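Local coordinates for protein N-terminal acetyltransferase B complex subunit NAT3 (Candida albicans, PDB 5K04) that transfers acetyl groups from acetyl-coenzyme A to protein N-termini, probably as the catalytic subunit of the two-chain NatB complex, at residues K92-L97 / I122-L127; E96-T101 / L107-F112. All coordinates share one frame; numbering follows the deposited sequence.

Interactions 1 and 2 start from one stretch of chain, helix 89-96 and the turns after it, and share E96 and L97; their centres lie about 9 Å apart. Along the sequence, helix 89-96 leads through the short helix 101-104 into strand 108-114 and on to helix 118-126. Interaction 1 pairs helices 89-96 and 118-126 beside coenzyme A, whereas interaction 2 sets the turn that follows the first of them against the strand. The two meet where Y124 CD1 lies 3.5 Å from L111 CD2. In the GNAT domain, interaction 1 thus joins the two helices that line the coenzyme A site, and interaction 2 lays the following turn on the mixed sheet.

Interaction 1 of 2, residues K92-L97 / I122-L127; sequences KLCLEL and ILYEKL. With COA (coenzyme A), chain D.
K126 NZ reaches three oxygens of coenzyme A, and its shortest hydrogen bond, 2.7 Å, goes to O8A of the 3'-phosphate. This is the coenzyme A site of a GNAT fold, where helices 89-96 and 118-126 meet next to the bound molecule. The same amine bonds to O3B, the ester oxygen of that phosphate, at 3.0 Å and to the ribose hydroxyl O2B at 3.1 Å. Beyond CG the lysine chain is extended, which carries the charge from helix 118-126 to the 3'-phosphate and ribose. G88, A90 and S91, at and just before the start of helix 89-96, bind the cofactor too, together with R86. One turn before K126, the side chain of L123 lies along the ribose and its C5B, with CD2 reaching the start of the pantetheine arm. The ring of Y124 lies near the thiol: its CE2 is 3.8 Å from S1P, which approaches the ring obliquely. The CE1 edge of the ring faces helix 89-96, where C94 SG lies 3.7 Å from CE1; the line from SG to the ring centroid stands 75° off the ring normal. The sulfur is put there by a chi1 of -63°, beside its own backbone N. This is a Cys sulfur-aromatic contact, and V78 of strand 70-80 touches both partners. Next to this pair L127, just past the end of its helix, spreads its two methyls over two residues of helix 89-96. CD1 presses on C94 CB at 3.6 Å, while CD2 meets L95 in an oblique crossing. L95 is exposed, so this side of the apolar patch borders solvent; its CG and L127 CD2 are 4.0 Å apart.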
ATOM      1  N   LYS B  92       7.947  -9.175 -24.712  1.00 43.22           N
ATOM      2  CA  LYS B  92       6.737  -8.532 -25.227  1.00 43.77           C
ATOM      3  C   LYS B  92       6.595  -7.104 -24.706  1.00 38.45           C
ATOM      4  O   LYS B  92       6.258  -6.191 -25.469  1.00 28.43           O
ATOM      5  CB  LYS B  92       5.496  -9.356 -24.867  1.00 41.40           C
ATOM      6  CG  LYS B  92       4.226  -8.510 -24.637  1.00 50.40           C
ATOM      7  CD  LYS B  92       2.950  -9.344 -24.433  1.00 57.59           C
ATOM      8  CE  LYS B  92       2.134  -9.420 -25.720  1.00 75.95           C
ATOM      9  NZ  LYS B  92       1.627  -8.068 -26.169  1.00 85.78           N
ATOM     10  N   LEU B  93       6.842  -6.901 -23.407  1.00 42.83           N
ATOM     11  CA  LEU B  93       6.782  -5.564 -22.813  1.00 41.75           C
ATOM     12  C   LEU B  93       7.763  -4.602 -23.487  1.00 45.84           C
ATOM     13  O   LEU B  93       7.428  -3.434 -23.736  1.00 33.83           O
ATOM     14  CB  LEU B  93       7.074  -5.655 -21.315  1.00 40.33           C
ATOM     15  CG  LEU B  93       5.981  -6.301 -20.459  1.00 44.57           C
ATOM     16  CD1 LEU B  93       6.525  -6.669 -19.094  1.00 45.14           C
ATOM     17  CD2 LEU B  93       4.787  -5.366 -20.314  1.00 47.29           C
ATOM     18  N   CYS B  94       8.977  -5.080 -23.789  1.00 45.55           N
ATOM     19  CA  CYS B  94       9.958  -4.247 -24.480  1.00 45.11           C
ATOM     20  C   CYS B  94       9.535  -3.979 -25.930  1.00 43.29           C
ATOM     21  O   CYS B  94       9.657  -2.849 -26.423  1.00 30.01           O
ATOM     22  CB  CYS B  94      11.351  -4.907 -24.400  1.00 29.98           C
ATOM     23  SG  CYS B  94      12.057  -5.114 -22.779  1.00 24.88           S
ATOM     24  N   LEU B  95       8.984  -4.994 -26.609  1.00 48.15           N
ATOM     25  CA  LEU B  95       8.577  -4.840 -28.006  1.00 42.72           C
ATOM     26  C   LEU B  95       7.336  -3.952 -28.171  1.00 41.70           C
ATOM     27  O   LEU B  95       7.192  -3.278 -29.194  1.00 33.75           O
ATOM     28  CB  LEU B  95       8.331  -6.215 -28.608  1.00 39.55           C
ATOM     29  CG  LEU B  95       9.566  -7.022 -28.991  1.00 46.88           C
ATOM     30  CD1 LEU B  95       9.136  -8.324 -29.670  1.00 38.97           C
ATOM     31  CD2 LEU B  95      10.477  -6.209 -29.910  1.00 50.40           C
ATOM     32  N   GLU B  96       6.444  -3.931 -27.178  1.00 43.53           N
ATOM     33  CA  GLU B  96       5.255  -3.077 -27.225  1.00 44.27           C
ATOM     34  C   GLU B  96       5.607  -1.585 -27.307  1.00 44.36           C
ATOM     35  O   GLU B  96       4.817  -0.792 -27.830  1.00 27.73           O
ATOM     36  CB  GLU B  96       4.386  -3.357 -25.991  1.00 35.40           C
ATOM     37  CG  GLU B  96       3.279  -2.333 -25.692  1.00 44.56           C
ATOM     38  CD  GLU B  96       2.147  -2.301 -26.721  1.00 45.60           C
ATOM     39  OE1 GLU B  96       1.306  -1.375 -26.634  1.00 42.07           O
ATOM     40  OE2 GLU B  96       2.083  -3.191 -27.601  1.00 38.18           O
ATOM     41  N   LEU B  97       6.769  -1.183 -26.773  1.00 47.49           N
ATOM     42  CA  LEU B  97       7.222   0.201 -26.916  1.00 45.03           C
ATOM     43  C   LEU B  97       7.250   0.624 -28.380  1.00 41.90           C
ATOM     44  O   LEU B  97       6.850   1.742 -28.723  1.00 34.50           O
ATOM     45  CB  LEU B  97       8.610   0.361 -26.300  1.00 42.47           C
ATOM     46  CG  LEU B  97       8.678   0.315 -24.779  1.00 47.69           C
ATOM     47  CD1 LEU B  97      10.119   0.198 -24.312  1.00 44.59           C
ATOM     48  CD2 LEU B  97       8.048   1.559 -24.214  1.00 38.49           C
ATOM     49  N   ILE B 122      21.845 -10.532 -23.425  1.00 52.14           N
ATOM     50  CA  ILE B 122      21.380 -11.499 -24.415  1.00 52.20           C
ATOM     51  C   ILE B 122      19.894 -11.310 -24.688  1.00 47.00           C
ATOM     52  O   ILE B 122      19.442 -11.352 -25.841  1.00 45.10           O
ATOM     53  CB  ILE B 122      21.710 -12.925 -23.925  1.00 47.03           C
ATOM     54  CG1 ILE B 122      23.230 -13.162 -24.003  1.00 50.89           C
ATOM     55  CG2 ILE B 122      20.921 -13.992 -24.711  1.00 41.55           C
ATOM     56  CD1 ILE B 122      23.715 -14.432 -23.314  1.00 47.47           C
ATOM     57  N   LEU B 123      19.113 -11.122 -23.625  1.00 45.23           N
ATOM     58  CA  LEU B 123      17.700 -10.799 -23.752  1.00 46.34           C
ATOM     59  C   LEU B 123      17.495  -9.645 -24.723  1.00 47.54           C
ATOM     60  O   LEU B 123      16.748  -9.759 -25.701  1.00 42.98           O
ATOM     61  CB  LEU B 123      17.129 -10.476 -22.366  1.00 41.40           C
ATOM     62  CG  LEU B 123      15.745  -9.855 -22.163  1.00 54.99           C
ATOM     63  CD1 LEU B 123      14.732 -10.465 -23.065  1.00 69.84           C
ATOM     64  CD2 LEU B 123      15.287 -10.081 -20.744  1.00 55.83           C
ATOM     65  N   TYR B 124      18.168  -8.522 -24.471  1.00 48.99           N
ATOM     66  CA  TYR B 124      18.026  -7.371 -25.350  1.00 45.57           C
ATOM     67  C   TYR B 124      18.680  -7.603 -26.712  1.00 48.37           C
ATOM     68  O   TYR B 124      18.187  -7.092 -27.727  1.00 36.27           O
ATOM     69  CB  TYR B 124      18.598  -6.134 -24.669  1.00 49.48           C
ATOM     70  CG  TYR B 124      17.798  -5.707 -23.453  1.00 48.82           C
ATOM     71  CD1 TYR B 124      16.478  -5.283 -23.579  1.00 44.06           C
ATOM     72  CD2 TYR B 124      18.365  -5.712 -22.187  1.00 52.12           C
ATOM     73  CE1 TYR B 124      15.750  -4.879 -22.468  1.00 54.30           C
ATOM     74  CE2 TYR B 124      17.642  -5.319 -21.071  1.00 53.69           C
ATOM     75  CZ  TYR B 124      16.337  -4.902 -21.218  1.00 56.07           C
ATOM     76  OH  TYR B 124      15.621  -4.505 -20.115  1.00 59.46           O
ATOM     77  N   GLU B 125      19.776  -8.371 -26.762  1.00 40.69           N
ATOM     78  CA  GLU B 125      20.355  -8.709 -28.050  1.00 43.83           C
ATOM     79  C   GLU B 125      19.367  -9.492 -28.903  1.00 52.65           C
ATOM     80  O   GLU B 125      19.268  -9.264 -30.115  1.00 48.04           O
ATOM     81  CB  GLU B 125      21.657  -9.485 -27.855  1.00 45.26           C
ATOM     82  CG  GLU B 125      22.800  -8.559 -27.490  1.00 49.14           C
ATOM     83  CD  GLU B 125      24.101  -9.270 -27.238  1.00 49.48           C
ATOM     84  OE1 GLU B 125      24.090 -10.513 -27.114  1.00 41.14           O
ATOM     85  OE2 GLU B 125      25.140  -8.569 -27.167  1.00 46.50           O
ATOM     86  N   LYS B 126      18.618 -10.414 -28.287  1.00 53.30           N
ATOM     87  CA  LYS B 126      17.625 -11.165 -29.036  1.00 50.91           C
ATOM     88  C   LYS B 126      16.516 -10.261 -29.557  1.00 53.26           C
ATOM     89  O   LYS B 126      15.861 -10.601 -30.548  1.00 40.46           O
ATOM     90  CB  LYS B 126      17.060 -12.281 -28.159  1.00 57.72           C
ATOM     91  CG  LYS B 126      17.988 -13.484 -28.058  1.00 56.25           C
ATOM     92  CD  LYS B 126      17.423 -14.564 -27.164  1.00 58.86           C
ATOM     93  CE  LYS B 126      18.450 -15.662 -26.924  1.00 62.17           C
ATOM     94  NZ  LYS B 126      17.902 -16.778 -26.092  1.00 69.95           N
ATOM     95  N   LEU B 127      16.311  -9.108 -28.927  1.00 49.01           N
ATOM     96  CA  LEU B 127      15.312  -8.132 -29.348  1.00 53.07           C
ATOM     97  C   LEU B 127      15.830  -7.147 -30.390  1.00 48.91           C
ATOM     98  O   LEU B 127      15.073  -6.267 -30.811  1.00 41.17           O
ATOM     99  CB  LEU B 127      14.806  -7.355 -28.137  1.00 48.66           C
ATOM    100  CG  LEU B 127      14.028  -8.190 -27.119  1.00 52.45           C
ATOM    101  CD1 LEU B 127      13.535  -7.315 -25.971  1.00 39.85           C
ATOM    102  CD2 LEU B 127      12.859  -8.907 -27.793  1.00 51.97           C
TER
HETATM  103  N1A COA D 202      18.179 -17.753 -17.127  1.00 77.18           N
HETATM  104  C2A COA D 202      18.933 -18.015 -18.393  1.00 82.88           C
HETATM  105  N3A COA D 202      18.373 -17.138 -19.502  1.00 91.95           N
HETATM  106  C4A COA D 202      17.208 -16.230 -19.426  1.00 83.89           C
HETATM  107  C5A COA D 202      16.369 -16.075 -18.058  1.00 83.93           C
HETATM  108  C6A COA D 202      16.973 -16.874 -16.837  1.00 79.97           C
HETATM  109  N6A COA D 202      16.472 -16.787 -15.506  1.00 84.72           N
HETATM  110  N7A COA D 202      15.303 -14.951 -18.170  1.00 88.51           N
HETATM  111  C8A COA D 202      15.348 -14.234 -19.568  1.00 83.02           C
HETATM  112  N9A COA D 202      16.592 -15.093 -20.198  1.00 72.76           N
HETATM  113  C1B COA D 202      17.175 -14.560 -21.619  1.00 66.11           C
HETATM  114  C2B COA D 202      17.459 -15.654 -22.695  1.00 63.07           C
HETATM  115  O2B COA D 202      18.734 -16.048 -23.210  1.00 59.37           O
HETATM  116  C3B COA D 202      16.127 -15.441 -23.377  1.00 55.30           C
HETATM  117  O3B COA D 202      15.473 -16.117 -24.455  1.00 40.88           O
HETATM  118  P3B COA D 202      14.739 -17.526 -24.838  1.00 29.07           P
HETATM  119  O7A COA D 202      13.290 -17.177 -25.132  1.00 36.21           O
HETATM  120  O8A COA D 202      15.442 -17.970 -26.127  1.00 40.27           O
HETATM  121  O9A COA D 202      14.914 -18.437 -23.646  1.00 25.88           O
HETATM  122  C4B COA D 202      15.654 -13.946 -22.959  1.00 46.32           C
HETATM  123  O4B COA D 202      16.516 -13.284 -21.946  1.00 55.68           O
HETATM  124  C5B COA D 202      14.141 -13.537 -23.123  1.00 46.73           C
HETATM  125  O5B COA D 202      13.101 -14.014 -22.264  1.00 28.45           O
HETATM  126  P1A COA D 202      11.623 -13.664 -21.714  1.00  8.41           P
HETATM  127  O1A COA D 202      11.118 -12.520 -22.513  1.00 14.90           O
HETATM  128  O2A COA D 202      10.790 -14.909 -21.769  1.00 22.31           O
HETATM  129  O3A COA D 202      11.872 -13.258 -20.222  1.00 15.92           O
HETATM  130  P2A COA D 202      11.105 -13.116 -18.812  1.00 11.63           P
HETATM  131  O4A COA D 202      11.310 -14.403 -18.067  1.00 24.89           O
HETATM  132  O5A COA D 202       9.747 -12.667 -19.042  1.00 15.74           O
HETATM  133  O6A COA D 202      12.018 -11.997 -18.105  1.00 16.65           O
HETATM  134  CBP COA D 202      13.827 -10.693 -16.655  1.00 47.53           C
HETATM  135  CCP COA D 202      13.392 -11.602 -17.997  1.00 30.50           C
HETATM  136  CDP COA D 202      15.487 -10.421 -16.640  1.00 39.07           C
HETATM  137  CEP COA D 202      12.964  -9.236 -16.646  1.00 39.86           C
HETATM  138  CAP COA D 202      13.386 -11.599 -15.239  1.00 44.20           C
HETATM  139  OAP COA D 202      13.610 -12.989 -15.273  1.00 30.73           O
HETATM  140  C9P COA D 202      13.295 -10.706 -13.900  1.00 50.73           C
HETATM  141  O9P COA D 202      14.316 -10.576 -13.012  1.00 50.86           O
HETATM  142  N8P COA D 202      12.302  -9.555 -13.949  1.00 47.18           N
HETATM  143  C7P COA D 202      12.626  -8.133 -13.353  1.00 57.70           C
HETATM  144  C6P COA D 202      14.063  -7.906 -12.753  1.00 64.99           C
HETATM  145  C5P COA D 202      15.437  -7.787 -13.642  1.00 62.58           C
HETATM  146  O5P COA D 202      16.501  -8.580 -13.468  1.00 67.23           O
HETATM  147  N4P COA D 202      15.400  -6.806 -14.747  1.00 75.74           N
HETATM  148  C3P COA D 202      15.361  -6.535 -16.167  1.00 68.80           C
HETATM  149  C2P COA D 202      16.187  -7.065 -17.327  1.00 49.12           C
HETATM  150  S1P COA D 202      17.893  -6.680 -17.584  1.00 21.15           S

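Interaction 2 of 2, residues E96-T101 / L107-F112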
ATOM      1  N   GLU B  96       6.444  -3.931 -27.178  1.00 43.53           N
ATOM      2  CA  GLU B  96       5.255  -3.077 -27.225  1.00 44.27           C
ATOM      3  C   GLU B  96       5.607  -1.585 -27.307  1.00 44.36           C
ATOM      4  O   GLU B  96       4.817  -0.792 -27.830  1.00 27.73           O
ATOM      5  CB  GLU B  96       4.386  -3.357 -25.991  1.00 35.40           C
ATOM      6  CG  GLU B  96       3.279  -2.333 -25.692  1.00 44.56           C
ATOM      7  CD  GLU B  96       2.147  -2.301 -26.721  1.00 45.60           C
ATOM      8  OE1 GLU B  96       1.306  -1.375 -26.634  1.00 42.07           O
ATOM      9  OE2 GLU B  96       2.083  -3.191 -27.601  1.00 38.18           O
ATOM     10  N   LEU B  97       6.769  -1.183 -26.773  1.00 47.49           N
ATOM     11  CA  LEU B  97       7.222   0.201 -26.916  1.00 45.03           C
ATOM     12  C   LEU B  97       7.250   0.624 -28.380  1.00 41.90           C
ATOM     13  O   LEU B  97       6.850   1.742 -28.723  1.00 34.50           O
ATOM     14  CB  LEU B  97       8.610   0.361 -26.300  1.00 42.47           C
ATOM     15  CG  LEU B  97       8.678   0.315 -24.779  1.00 47.69           C
ATOM     16  CD1 LEU B  97      10.119   0.198 -24.312  1.00 44.59           C
ATOM     17  CD2 LEU B  97       8.048   1.559 -24.214  1.00 38.49           C
ATOM     18  N   GLU B  98       7.703  -0.271 -29.259  1.00 42.51           N
ATOM     19  CA  GLU B  98       7.871   0.039 -30.668  1.00 41.69           C
ATOM     20  C   GLU B  98       6.539   0.252 -31.377  1.00 45.93           C
ATOM     21  O   GLU B  98       6.537   0.748 -32.508  1.00 39.44           O
ATOM     22  CB  GLU B  98       8.694  -1.083 -31.323  1.00 35.91           C
ATOM     23  CG  GLU B  98      10.055  -1.305 -30.627  1.00 41.50           C
ATOM     24  CD  GLU B  98      10.837  -2.512 -31.162  1.00 44.60           C
ATOM     25  OE1 GLU B  98      10.582  -2.943 -32.311  1.00 40.31           O
ATOM     26  OE2 GLU B  98      11.708  -3.031 -30.428  1.00 31.82           O
ATOM     27  N   ASN B  99       5.415  -0.110 -30.735  1.00 49.77           N
ATOM     28  CA  ASN B  99       4.065   0.148 -31.235  1.00 47.58           C
ATOM     29  C   ASN B  99       3.525   1.526 -30.873  1.00 47.52           C
ATOM     30  O   ASN B  99       2.564   1.986 -31.505  1.00 39.31           O
ATOM     31  CB  ASN B  99       3.092  -0.899 -30.685  1.00 41.19           C
ATOM     32  CG  ASN B  99       3.369  -2.292 -31.223  1.00 46.78           C
ATOM     33  OD1 ASN B  99       4.050  -2.457 -32.248  1.00 31.92           O
ATOM     34  ND2 ASN B  99       2.828  -3.305 -30.543  1.00 47.53           N
ATOM     35  N   LEU B 100       4.093   2.177 -29.860  1.00 51.65           N
ATOM     36  CA  LEU B 100       3.604   3.469 -29.399  1.00 51.54           C
ATOM     37  C   LEU B 100       4.147   4.586 -30.286  1.00 45.42           C
ATOM     38  O   LEU B 100       5.342   4.615 -30.603  1.00 36.95           O
ATOM     39  CB  LEU B 100       4.006   3.677 -27.944  1.00 44.37           C
ATOM     40  CG  LEU B 100       3.639   2.459 -27.088  1.00 47.66           C
ATOM     41  CD1 LEU B 100       4.020   2.642 -25.613  1.00 48.36           C
ATOM     42  CD2 LEU B 100       2.157   2.134 -27.215  1.00 44.75           C
ATOM     43  N   THR B 101       3.258   5.488 -30.713  1.00 52.52           N
ATOM     44  CA  THR B 101       3.641   6.473 -31.723  1.00 61.74           C
ATOM     45  C   THR B 101       4.622   7.487 -31.159  1.00 51.44           C
ATOM     46  O   THR B 101       5.462   8.022 -31.893  1.00 49.85           O
ATOM     47  CB  THR B 101       2.406   7.188 -32.283  1.00 66.60           C
ATOM     48  OG1 THR B 101       1.699   7.838 -31.219  1.00 68.64           O
ATOM     49  CG2 THR B 101       1.479   6.199 -32.973  1.00 66.70           C
ATOM     50  N   LEU B 107      14.328   8.284 -32.302  1.00 46.11           N
ATOM     51  CA  LEU B 107      15.314   7.733 -33.215  1.00 47.10           C
ATOM     52  C   LEU B 107      15.703   6.308 -32.845  1.00 49.83           C
ATOM     53  O   LEU B 107      15.893   5.462 -33.731  1.00 40.37           O
ATOM     54  CB  LEU B 107      16.558   8.622 -33.234  1.00 51.36           C
ATOM     55  CG  LEU B 107      16.546   9.994 -33.915  1.00 66.54           C
ATOM     56  CD1 LEU B 107      17.972  10.507 -33.979  1.00 71.79           C
ATOM     57  CD2 LEU B 107      15.928   9.943 -35.320  1.00 62.65           C
ATOM     58  N   PHE B 108      15.842   6.035 -31.549  1.00 51.38           N
ATOM     59  CA  PHE B 108      16.231   4.717 -31.072  1.00 49.51           C
ATOM     60  C   PHE B 108      15.689   4.524 -29.670  1.00 43.35           C
ATOM     61  O   PHE B 108      15.206   5.463 -29.034  1.00 27.35           O
ATOM     62  CB  PHE B 108      17.754   4.538 -31.091  1.00 50.84           C
ATOM     63  CG  PHE B 108      18.496   5.525 -30.237  1.00 46.46           C
ATOM     64  CD1 PHE B 108      18.725   5.265 -28.893  1.00 42.75           C
ATOM     65  CD2 PHE B 108      18.973   6.712 -30.782  1.00 50.16           C
ATOM     66  CE1 PHE B 108      19.410   6.175 -28.098  1.00 42.96           C
ATOM     67  CE2 PHE B 108      19.664   7.629 -29.994  1.00 47.43           C
ATOM     68  CZ  PHE B 108      19.882   7.357 -28.648  1.00 43.24           C
ATOM     69  N   ILE B 109      15.779   3.280 -29.200  1.00 51.16           N
ATOM     70  CA  ILE B 109      15.532   2.929 -27.808  1.00 44.24           C
ATOM     71  C   ILE B 109      16.861   2.502 -27.200  1.00 41.09           C
ATOM     72  O   ILE B 109      17.605   1.720 -27.803  1.00 26.91           O
ATOM     73  CB  ILE B 109      14.476   1.819 -27.673  1.00 47.94           C
ATOM     74  CG1 ILE B 109      13.260   2.111 -28.566  1.00 52.96           C
ATOM     75  CG2 ILE B 109      14.039   1.680 -26.212  1.00 39.16           C
ATOM     76  CD1 ILE B 109      12.153   1.045 -28.493  1.00 39.41           C
ATOM     77  N   ASP B 110      17.180   3.048 -26.031  1.00 44.88           N
ATOM     78  CA  ASP B 110      18.365   2.640 -25.296  1.00 40.82           C
ATOM     79  C   ASP B 110      17.971   2.181 -23.891  1.00 45.18           C
ATOM     80  O   ASP B 110      16.810   2.289 -23.470  1.00 24.69           O
ATOM     81  CB  ASP B 110      19.406   3.771 -25.254  1.00 45.16           C
ATOM     82  CG  ASP B 110      19.161   4.768 -24.139  1.00 43.95           C
ATOM     83  OD1 ASP B 110      17.986   5.071 -23.842  1.00 45.25           O
ATOM     84  OD2 ASP B 110      20.151   5.247 -23.550  1.00 45.75           O
ATOM     85  N   LEU B 111      18.971   1.686 -23.166  1.00 46.30           N
ATOM     86  CA  LEU B 111      18.801   1.074 -21.860  1.00 39.95           C
ATOM     87  C   LEU B 111      20.181   0.812 -21.291  1.00 41.52           C
ATOM     88  O   LEU B 111      21.175   0.744 -22.020  1.00 26.41           O
ATOM     89  CB  LEU B 111      18.019  -0.238 -21.942  1.00 40.18           C
ATOM     90  CG  LEU B 111      18.692  -1.244 -22.881  1.00 47.17           C
ATOM     91  CD1 LEU B 111      19.616  -2.232 -22.148  1.00 41.64           C
ATOM     92  CD2 LEU B 111      17.680  -1.983 -23.703  1.00 50.63           C
ATOM     93  N   PHE B 112      20.218   0.615 -19.984  1.00 45.48           N
ATOM     94  CA  PHE B 112      21.439   0.276 -19.276  1.00 40.57           C
ATOM     95  C   PHE B 112      21.317  -1.136 -18.743  1.00 40.79           C
ATOM     96  O   PHE B 112      20.324  -1.470 -18.094  1.00 36.04           O
ATOM     97  CB  PHE B 112      21.704   1.239 -18.120  1.00 41.33           C
ATOM     98  CG  PHE B 112      21.936   2.668 -18.551  1.00 46.83           C
ATOM     99  CD1 PHE B 112      22.826   2.974 -19.568  1.00 51.16           C
ATOM    100  CD2 PHE B 112      21.277   3.700 -17.919  1.00 43.52           C
ATOM    101  CE1 PHE B 112      23.049   4.273 -19.950  1.00 51.44           C
ATOM    102  CE2 PHE B 112      21.495   5.013 -18.293  1.00 52.06           C
ATOM    103  CZ  PHE B 112      22.385   5.298 -19.318  1.00 57.32           C
TER
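The chain leaves helix 89-96 through residues with helical backbone angles but without the regular bonds, and passes strand 108-114 with the CA atoms of E98 and I109 8.7 Å apart. Here a turn packs on the central mixed sheet of the GNAT fold, and I109 is the strand residue that makes the contact. With CG1 beside its backbone N (chi1 -46°) and chi2 at 180°, I109 holds CD1 out toward the turn. That methyl touches E98 CG at 3.8 Å and L97 CB at 4.2 Å, so it sits against two successive residues. E98 lends only its aliphatic part: the chain is extended beyond CG, crosses I109 at a slant, and sends OE2 to a salt bridge with K161 of strand 156-162. L97 also packs on I75 and Y44, which ties the turn to two more strands. N99 ND2 hydrogen-bonds to the backbone O of K244 of the partner chain. The same amide nitrogen ties N99 back to E96, giving a 3.0 Å hydrogen bond from N99 ND2 to E96 OE2 that arrives from above the carboxylate plane.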